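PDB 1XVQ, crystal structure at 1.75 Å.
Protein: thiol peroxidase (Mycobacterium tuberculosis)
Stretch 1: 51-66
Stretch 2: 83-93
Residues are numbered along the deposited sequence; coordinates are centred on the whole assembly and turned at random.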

ATOM      1  N   ILE A  51      -0.629   1.778  -0.336  1.00  8.54           N
ATOM      2  CA  ILE A  51      -1.375   1.347   0.841  1.00  7.30           C
ATOM      3  C   ILE A  51      -2.216   2.419   1.487  1.00  8.23           C
ATOM      4  O   ILE A  51      -1.712   3.519   1.778  1.00  9.95           O
ATOM      5  CB  ILE A  51      -0.380   0.808   1.852  1.00  6.81           C
ATOM      6  CG1 ILE A  51       0.502  -0.246   1.164  1.00  7.71           C
ATOM      7  CG2 ILE A  51      -1.136   0.183   3.083  1.00  7.09           C
ATOM      8  CD1 ILE A  51       1.812  -0.545   1.943  1.00  9.10           C
ATOM      9  N   PHE A  52      -3.480   2.088   1.752  1.00  9.88           N
ATOM     10  CA  PHE A  52      -4.422   3.056   2.330  1.00 11.77           C
ATOM     11  C   PHE A  52      -5.273   2.574   3.509  1.00 10.63           C
ATOM     12  O   PHE A  52      -5.600   1.392   3.625  1.00 10.74           O
ATOM     13  CB  PHE A  52      -5.461   3.482   1.296  1.00 12.60           C
ATOM     14  CG  PHE A  52      -4.890   4.022   0.017  1.00 13.83           C
ATOM     15  CD1 PHE A  52      -4.918   5.387  -0.241  1.00 15.24           C
ATOM     16  CD2 PHE A  52      -4.367   3.160  -0.949  1.00 16.22           C
ATOM     17  CE1 PHE A  52      -4.432   5.901  -1.456  1.00 16.38           C
ATOM     18  CE2 PHE A  52      -3.880   3.659  -2.163  1.00 20.75           C
ATOM     19  CZ  PHE A  52      -3.914   5.040  -2.415  1.00 14.84           C
ATOM     20  N   PRO A  53      -5.666   3.507   4.381  1.00  9.46           N
ATOM     21  CA  PRO A  53      -6.514   3.123   5.515  1.00 12.71           C
ATOM     22  C   PRO A  53      -7.827   2.646   4.895  1.00 12.99           C
ATOM     23  O   PRO A  53      -8.457   1.709   5.379  1.00 12.87           O
ATOM     24  CB  PRO A  53      -6.668   4.419   6.294  1.00 13.74           C
ATOM     25  CG  PRO A  53      -5.323   5.100   6.076  1.00 12.85           C
ATOM     26  CD  PRO A  53      -4.993   4.812   4.625  1.00 12.28           C
ATOM     27  N   SER A  54      -8.250   3.303   3.819  1.00 13.93           N
ATOM     28  CA  SER A  54      -9.447   2.869   3.124  1.00 15.42           C
ATOM     29  C   SER A  54      -9.498   3.478   1.723  1.00 17.10           C
ATOM     30  O   SER A  54      -9.068   4.624   1.518  1.00 19.23           O
ATOM     31  CB  SER A  54     -10.708   3.255   3.905  1.00 12.52           C
ATOM     32  OG  SER A  54     -11.857   2.821   3.187  1.00 15.09           O
ATOM     33  N   VAL A  55      -9.993   2.714   0.764  1.00 17.30           N
ATOM     34  CA  VAL A  55     -10.111   3.225  -0.603  1.00 18.46           C
ATOM     35  C   VAL A  55     -11.600   3.247  -0.885  1.00 21.83           C
ATOM     36  O   VAL A  55     -12.020   3.281  -2.047  1.00 22.55           O
ATOM     37  CB  VAL A  55      -9.418   2.299  -1.649  1.00 20.42           C
ATOM     38  CG1 VAL A  55      -7.948   2.139  -1.315  1.00 19.73           C
ATOM     39  CG2 VAL A  55     -10.116   0.940  -1.693  1.00 24.57           C
ATOM     40  N   ASP A  56     -12.393   3.198   0.184  1.00 21.21           N
ATOM     41  CA  ASP A  56     -13.845   3.182   0.045  1.00 27.84           C
ATOM     42  C   ASP A  56     -14.344   4.606   0.178  1.00 29.09           C
ATOM     43  O   ASP A  56     -14.836   5.022   1.229  1.00 32.18           O
ATOM     44  CB  ASP A  56     -14.476   2.270   1.105  1.00 25.47           C
ATOM     45  CG  ASP A  56     -15.975   2.082   0.906  1.00 27.84           C
ATOM     46  OD1 ASP A  56     -16.551   1.213   1.595  1.00 20.81           O
ATOM     47  OD2 ASP A  56     -16.570   2.800   0.069  1.00 22.61           O
ATOM     48  N   THR A  57     -14.178   5.346  -0.911  1.00 33.09           N
ATOM     49  CA  THR A  57     -14.571   6.747  -1.000  1.00 36.41           C
ATOM     50  C   THR A  57     -14.841   7.114  -2.455  1.00 39.43           C
ATOM     51  O   THR A  57     -14.146   6.653  -3.357  1.00 39.59           O
ATOM     52  CB  THR A  57     -13.457   7.681  -0.490  1.00 37.18           C
ATOM     53  OG1 THR A  57     -13.758   9.031  -0.879  1.00 38.05           O
ATOM     54  CG2 THR A  57     -12.100   7.281  -1.091  1.00 36.93           C
ATOM     55  N   PRO A  58     -15.868   7.947  -2.702  1.00 40.92           N
ATOM     56  CA  PRO A  58     -16.181   8.350  -4.076  1.00 43.23           C
ATOM     57  C   PRO A  58     -15.139   9.336  -4.620  1.00 43.70           C
ATOM     58  O   PRO A  58     -15.173   9.704  -5.800  1.00 46.91           O
ATOM     59  CB  PRO A  58     -17.569   8.976  -3.943  1.00 42.21           C
ATOM     60  CG  PRO A  58     -17.554   9.541  -2.547  1.00 42.95           C
ATOM     61  CD  PRO A  58     -16.900   8.426  -1.763  1.00 42.17           C
ATOM     62  N   VAL A  59     -14.210   9.739  -3.753  1.00 44.70           N
ATOM     63  CA  VAL A  59     -13.147  10.670  -4.110  1.00 44.53           C
ATOM     64  C   VAL A  59     -11.852  10.022  -4.598  1.00 45.60           C
ATOM     65  O   VAL A  59     -11.319   9.115  -3.967  1.00 44.83           O
ATOM     66  CB  VAL A  59     -12.854  11.588  -2.926  1.00 45.35           C
ATOM     67  N   CYS A  60     -11.357  10.519  -5.725  1.00 45.26           N
ATOM     68  CA  CYS A  60     -10.137  10.001  -6.301  1.00 45.69           C
ATOM     69  C   CYS A  60      -9.228  11.167  -6.657  1.00 45.79           C
ATOM     70  O   CYS A  60      -9.094  11.557  -7.829  1.00 46.85           O
ATOM     71  N   ALA A  61      -8.576  11.711  -5.639  1.00 45.92           N
ATOM     72  CA  ALA A  61      -7.690  12.844  -5.842  1.00 45.69           C
ATOM     73  C   ALA A  61      -6.830  12.680  -7.083  1.00 46.85           C
ATOM     74  O   ALA A  61      -6.258  11.618  -7.317  1.00 46.07           O
ATOM     75  CB  ALA A  61      -6.816  13.040  -4.627  1.00 46.61           C
ATOM     76  N   THR A  62      -6.752  13.733  -7.889  1.00 45.86           N
ATOM     77  CA  THR A  62      -5.932  13.691  -9.099  1.00 45.57           C
ATOM     78  C   THR A  62      -4.508  13.262  -8.722  1.00 45.09           C
ATOM     79  O   THR A  62      -3.828  12.576  -9.484  1.00 45.58           O
ATOM     80  CB  THR A  62      -5.898  15.078  -9.791  1.00 45.02           C
ATOM     81  OG1 THR A  62      -7.164  15.320 -10.416  1.00 44.88           O
ATOM     82  CG2 THR A  62      -4.782  15.152 -10.823  1.00 44.76           C
ATOM     83  N   SER A  63      -4.072  13.654  -7.530  1.00 43.54           N
ATOM     84  CA  SER A  63      -2.740  13.293  -7.063  1.00 43.31           C
ATOM     85  C   SER A  63      -2.569  11.771  -7.035  1.00 42.80           C
ATOM     86  O   SER A  63      -1.517  11.253  -7.411  1.00 41.95           O
ATOM     87  CB  SER A  63      -2.490  13.881  -5.668  1.00 43.58           C
ATOM     88  OG  SER A  63      -3.528  13.532  -4.767  1.00 41.15           O
ATOM     89  N   VAL A  64      -3.611  11.061  -6.608  1.00 41.02           N
ATOM     90  CA  VAL A  64      -3.567   9.602  -6.537  1.00 39.87           C
ATOM     91  C   VAL A  64      -3.635   8.968  -7.924  1.00 38.96           C
ATOM     92  O   VAL A  64      -2.832   8.094  -8.255  1.00 34.81           O
ATOM     93  CB  VAL A  64      -4.731   9.047  -5.674  1.00 39.83           C
ATOM     94  CG1 VAL A  64      -4.838   7.534  -5.835  1.00 41.06           C
ATOM     95  CG2 VAL A  64      -4.494   9.396  -4.211  1.00 41.05           C
ATOM     96  N   ARG A  65      -4.601   9.408  -8.726  1.00 38.66           N
ATOM     97  CA  ARG A  65      -4.775   8.890 -10.082  1.00 38.75           C
ATOM     98  C   ARG A  65      -3.508   9.126 -10.905  1.00 36.68           C
ATOM     99  O   ARG A  65      -2.988   8.204 -11.550  1.00 34.13           O
ATOM    100  CB  ARG A  65      -5.971   9.577 -10.757  1.00 39.67           C
ATOM    101  CG  ARG A  65      -6.107   9.283 -12.246  1.00 43.33           C
ATOM    102  CD  ARG A  65      -6.707   7.910 -12.533  1.00 46.14           C
ATOM    103  NE  ARG A  65      -8.166   7.958 -12.623  1.00 50.20           N
ATOM    104  CZ  ARG A  65      -8.932   6.927 -12.977  1.00 50.61           C
ATOM    105  NH1 ARG A  65      -8.381   5.755 -13.280  1.00 49.57           N
ATOM    106  NH2 ARG A  65     -10.252   7.061 -13.024  1.00 51.48           N
ATOM    107  N   THR A  66      -3.018  10.363 -10.873  1.00 35.64           N
ATOM    108  CA  THR A  66      -1.814  10.746 -11.608  1.00 35.51           C
ATOM    109  C   THR A  66      -0.630   9.854 -11.228  1.00 34.31           C
ATOM    110  O   THR A  66       0.073   9.326 -12.092  1.00 34.17           O
ATOM    111  CB  THR A  66      -1.464  12.230 -11.340  1.00 36.87           C
ATOM    112  OG1 THR A  66      -2.484  13.060 -11.907  1.00 41.80           O
ATOM    113  CG2 THR A  66      -0.123  12.598 -11.959  1.00 37.29           C
TER
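Stretch 2, residues 83-93: KDLPFAQKRFC

Stretch 2 lies along the loop that leads into the helix of stretch 1, and both chains run the same general way: Asp-84 is level with Ser-54 (CA to CA 6.1 Å), Ala-88 with Asp-56 (CA to CA 6.1 Å), and Cys-93 with Cys-60 (CA to CA 5.4 Å). After an extended start at Asp-84 and Leu-85, stretch 2 coils into a weakly bonded helix at about 86-89 and then a type I turn from Gln-89 to Phe-92, so that Phe-92 comes back beside Val-55 (CA to CA 5.5 Å). Together the stretches bury 714 Å².

At the polar end Asp-84, chi1 m (-58°), directs its carboxylate at the loop and uses both oxygens. Its OD1 accepts a nearly straight hydrogen bond from Val-55 N (2.8 Å, 166°), and its OD2 accepts one from Ser-54 OG (2.8 Å). Ser-54, chi1 t, has its hydroxyl placed to do two jobs, because OG also accepts from Asp-56 N (3.1 Å). Asp-56, chi1 t, brings its own carboxylate near, with OD1 4.6 Å from Asp-84 OD2; a water between these like charges donates to Asp-56 OD1 (2.7 Å) and to Asp-84 OD2 (2.8 Å). The same Asp-56 OD1 lies 3.6 Å from Ala-88 CB. A second water joins the backbones, donating to Phe-52 O (2.6 Å) and Pro-53 O (2.7 Å) and accepting from Lys-83 N (2.8 Å), which is too far from Phe-52 O for a direct bond (N to O 4.5 Å).

The apolar centre is Phe-92, whose chi1 of -161° (t) and chi2 of 56° carry the ring in among stretch 1 side chains. Val-55, chi1 m, sets CB over one ring face, 3.4 Å from Phe-92 CG, in a CH-pi contact, while its CG2 reaches Gln-89 CG at 3.9 Å. The ring edge of Phe-92 meets the face of Phe-52 (chi1 m), with CE2 of Phe-92 4.0 Å from CZ of Phe-52, centroids 5.2 Å apart and planes at 68°. Val-64, chi1 t, brings CG1 to 3.9 Å from Phe-92 CZ and 4.1 Å from Cys-93 SG, so this helix residue packs against both Phe-92 and Cys-93.

The CA-to-CB bond of Cys-93 points toward stretch 1, and with chi1 m its SG lies 3.7 Å from Cys-60 CA; the side chain of Cys-60 is not modelled beyond CA. Arg-65 folds its chain through p at chi2 and chi3, laying one guanidinium face over Cys-93 C, with NH2 4.0 Å from Cys-93 O.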

ATOM      1  N   LYS A  83      -7.562  -2.592   4.062  1.00  9.05           N
ATOM      2  CA  LYS A  83      -8.311  -3.572   4.830  1.00  9.73           C
ATOM      3  C   LYS A  83      -9.777  -3.622   4.405  1.00 13.13           C
ATOM      4  O   LYS A  83     -10.545  -4.379   4.962  1.00 12.36           O
ATOM      5  CB  LYS A  83      -8.197  -3.275   6.329  1.00 12.19           C
ATOM      6  CG  LYS A  83      -6.871  -3.735   6.908  1.00 11.12           C
ATOM      7  CD  LYS A  83      -6.889  -5.242   7.163  1.00 12.67           C
ATOM      8  CE  LYS A  83      -5.590  -5.706   7.865  1.00 11.93           C
ATOM      9  NZ  LYS A  83      -5.703  -7.191   8.224  1.00 11.68           N
ATOM     10  N   ASP A  84     -10.167  -2.823   3.414  1.00 10.47           N
ATOM     11  CA  ASP A  84     -11.543  -2.899   2.930  1.00 10.57           C
ATOM     12  C   ASP A  84     -11.760  -4.292   2.344  1.00 12.64           C
ATOM     13  O   ASP A  84     -10.824  -4.900   1.815  1.00 13.69           O
ATOM     14  CB  ASP A  84     -11.805  -1.897   1.796  1.00  9.45           C
ATOM     15  CG  ASP A  84     -11.540  -0.464   2.182  1.00 10.25           C
ATOM     16  OD1 ASP A  84     -10.541   0.118   1.697  1.00 15.29           O
ATOM     17  OD2 ASP A  84     -12.340   0.112   2.944  1.00 14.28           O
ATOM     18  N   LEU A  85     -12.985  -4.802   2.424  1.00 11.30           N
ATOM     19  CA  LEU A  85     -13.263  -6.110   1.848  1.00 10.85           C
ATOM     20  C   LEU A  85     -13.217  -5.922   0.331  1.00 14.32           C
ATOM     21  O   LEU A  85     -13.396  -4.801  -0.167  1.00 14.40           O
ATOM     22  CB  LEU A  85     -14.660  -6.610   2.242  1.00 15.47           C
ATOM     23  CG  LEU A  85     -14.879  -6.953   3.716  1.00 13.85           C
ATOM     24  CD1 LEU A  85     -16.207  -7.697   3.868  1.00 15.43           C
ATOM     25  CD2 LEU A  85     -13.735  -7.797   4.228  1.00 13.87           C
ATOM     26  N   PRO A  86     -12.995  -7.018  -0.416  1.00 14.06           N
ATOM     27  CA  PRO A  86     -12.930  -6.943  -1.880  1.00 19.99           C
ATOM     28  C   PRO A  86     -14.160  -6.256  -2.474  1.00 22.50           C
ATOM     29  O   PRO A  86     -14.048  -5.466  -3.426  1.00 21.36           O
ATOM     30  CB  PRO A  86     -12.839  -8.404  -2.292  1.00 17.39           C
ATOM     31  CG  PRO A  86     -12.055  -9.014  -1.206  1.00 17.45           C
ATOM     32  CD  PRO A  86     -12.668  -8.378   0.045  1.00 14.44           C
ATOM     33  N   PHE A  87     -15.320  -6.549  -1.892  1.00 23.38           N
ATOM     34  CA  PHE A  87     -16.581  -5.991  -2.364  1.00 25.09           C
ATOM     35  C   PHE A  87     -16.562  -4.468  -2.424  1.00 23.63           C
ATOM     36  O   PHE A  87     -17.116  -3.878  -3.347  1.00 26.59           O
ATOM     37  CB  PHE A  87     -17.750  -6.444  -1.466  1.00 23.07           C
ATOM     38  CG  PHE A  87     -17.676  -7.879  -1.044  1.00 23.88           C
ATOM     39  CD1 PHE A  87     -17.610  -8.902  -1.990  1.00 25.28           C
ATOM     40  CD2 PHE A  87     -17.635  -8.214   0.316  1.00 21.62           C
ATOM     41  CE1 PHE A  87     -17.496 -10.239  -1.597  1.00 25.01           C
ATOM     42  CE2 PHE A  87     -17.522  -9.544   0.714  1.00 19.33           C
ATOM     43  CZ  PHE A  87     -17.452 -10.559  -0.236  1.00 23.67           C
ATOM     44  N   ALA A  88     -15.920  -3.833  -1.452  1.00 19.64           N
ATOM     45  CA  ALA A  88     -15.877  -2.379  -1.392  1.00 20.13           C
ATOM     46  C   ALA A  88     -14.731  -1.715  -2.139  1.00 24.26           C
ATOM     47  O   ALA A  88     -14.703  -0.486  -2.246  1.00 23.53           O
ATOM     48  CB  ALA A  88     -15.828  -1.944   0.039  1.00 19.59           C
ATOM     49  N   GLN A  89     -13.786  -2.506  -2.641  1.00 22.00           N
ATOM     50  CA  GLN A  89     -12.627  -1.918  -3.323  1.00 26.69           C
ATOM     51  C   GLN A  89     -12.819  -1.532  -4.784  1.00 31.27           C
ATOM     52  O   GLN A  89     -11.989  -0.815  -5.363  1.00 32.68           O
ATOM     53  CB  GLN A  89     -11.427  -2.842  -3.198  1.00 22.27           C
ATOM     54  CG  GLN A  89     -10.894  -2.901  -1.764  1.00 19.16           C
ATOM     55  CD  GLN A  89      -9.611  -3.687  -1.664  1.00 17.24           C
ATOM     56  OE1 GLN A  89      -9.524  -4.814  -2.151  1.00 17.49           O
ATOM     57  NE2 GLN A  89      -8.599  -3.095  -1.039  1.00 14.51           N
ATOM     58  N   LYS A  90     -13.916  -1.988  -5.369  1.00 33.92           N
ATOM     59  CA  LYS A  90     -14.222  -1.683  -6.760  1.00 38.17           C
ATOM     60  C   LYS A  90     -14.659  -0.229  -6.922  1.00 38.95           C
ATOM     61  O   LYS A  90     -14.829   0.258  -8.038  1.00 41.51           O
ATOM     62  CB  LYS A  90     -15.338  -2.596  -7.255  1.00 38.10           C
ATOM     63  CG  LYS A  90     -15.155  -4.052  -6.887  1.00 43.29           C
ATOM     64  CD  LYS A  90     -16.238  -4.904  -7.508  1.00 46.05           C
ATOM     65  CE  LYS A  90     -16.153  -6.335  -7.022  1.00 48.36           C
ATOM     66  NZ  LYS A  90     -14.778  -6.912  -7.157  1.00 48.03           N
ATOM     67  N   ARG A  91     -14.835   0.467  -5.807  1.00 39.40           N
ATOM     68  CA  ARG A  91     -15.282   1.856  -5.841  1.00 39.76           C
ATOM     69  C   ARG A  91     -14.170   2.890  -5.981  1.00 41.31           C
ATOM     70  O   ARG A  91     -14.440   4.068  -6.250  1.00 39.94           O
ATOM     71  CB  ARG A  91     -16.103   2.156  -4.583  1.00 39.15           C
ATOM     72  N   PHE A  92     -12.925   2.456  -5.815  1.00 44.48           N
ATOM     73  CA  PHE A  92     -11.781   3.363  -5.892  1.00 46.13           C
ATOM     74  C   PHE A  92     -11.215   3.591  -7.293  1.00 47.91           C
ATOM     75  O   PHE A  92     -11.078   2.653  -8.078  1.00 49.12           O
ATOM     76  CB  PHE A  92     -10.672   2.842  -4.978  1.00 46.28           C
ATOM     77  CG  PHE A  92      -9.642   3.876  -4.620  1.00 45.78           C
ATOM     78  CD1 PHE A  92     -10.019   5.078  -4.028  1.00 45.21           C
ATOM     79  CD2 PHE A  92      -8.286   3.627  -4.832  1.00 47.79           C
ATOM     80  CE1 PHE A  92      -9.065   6.017  -3.648  1.00 45.63           C
ATOM     81  CE2 PHE A  92      -7.322   4.558  -4.457  1.00 44.31           C
ATOM     82  CZ  PHE A  92      -7.711   5.756  -3.862  1.00 46.96           C
ATOM     83  N   CYS A  93     -10.879   4.849  -7.584  1.00 48.93           N
ATOM     84  CA  CYS A  93     -10.307   5.264  -8.869  1.00 50.52           C
ATOM     85  C   CYS A  93     -10.453   4.247 -10.000  1.00 50.65           C
ATOM     86  O   CYS A  93     -11.529   4.110 -10.584  1.00 51.97           O
ATOM     87  CB  CYS A  93      -8.824   5.606  -8.690  1.00 50.65           C
ATOM     88  SG  CYS A  93      -8.509   6.990  -7.570  1.00 52.82           S
TER
HETATM   89  O   HOH W   1      -6.661  -0.265   5.368  1.00  8.66           O
HETATM   90  O   HOH W   2     -15.074  -0.457   3.121  1.00 17.86           O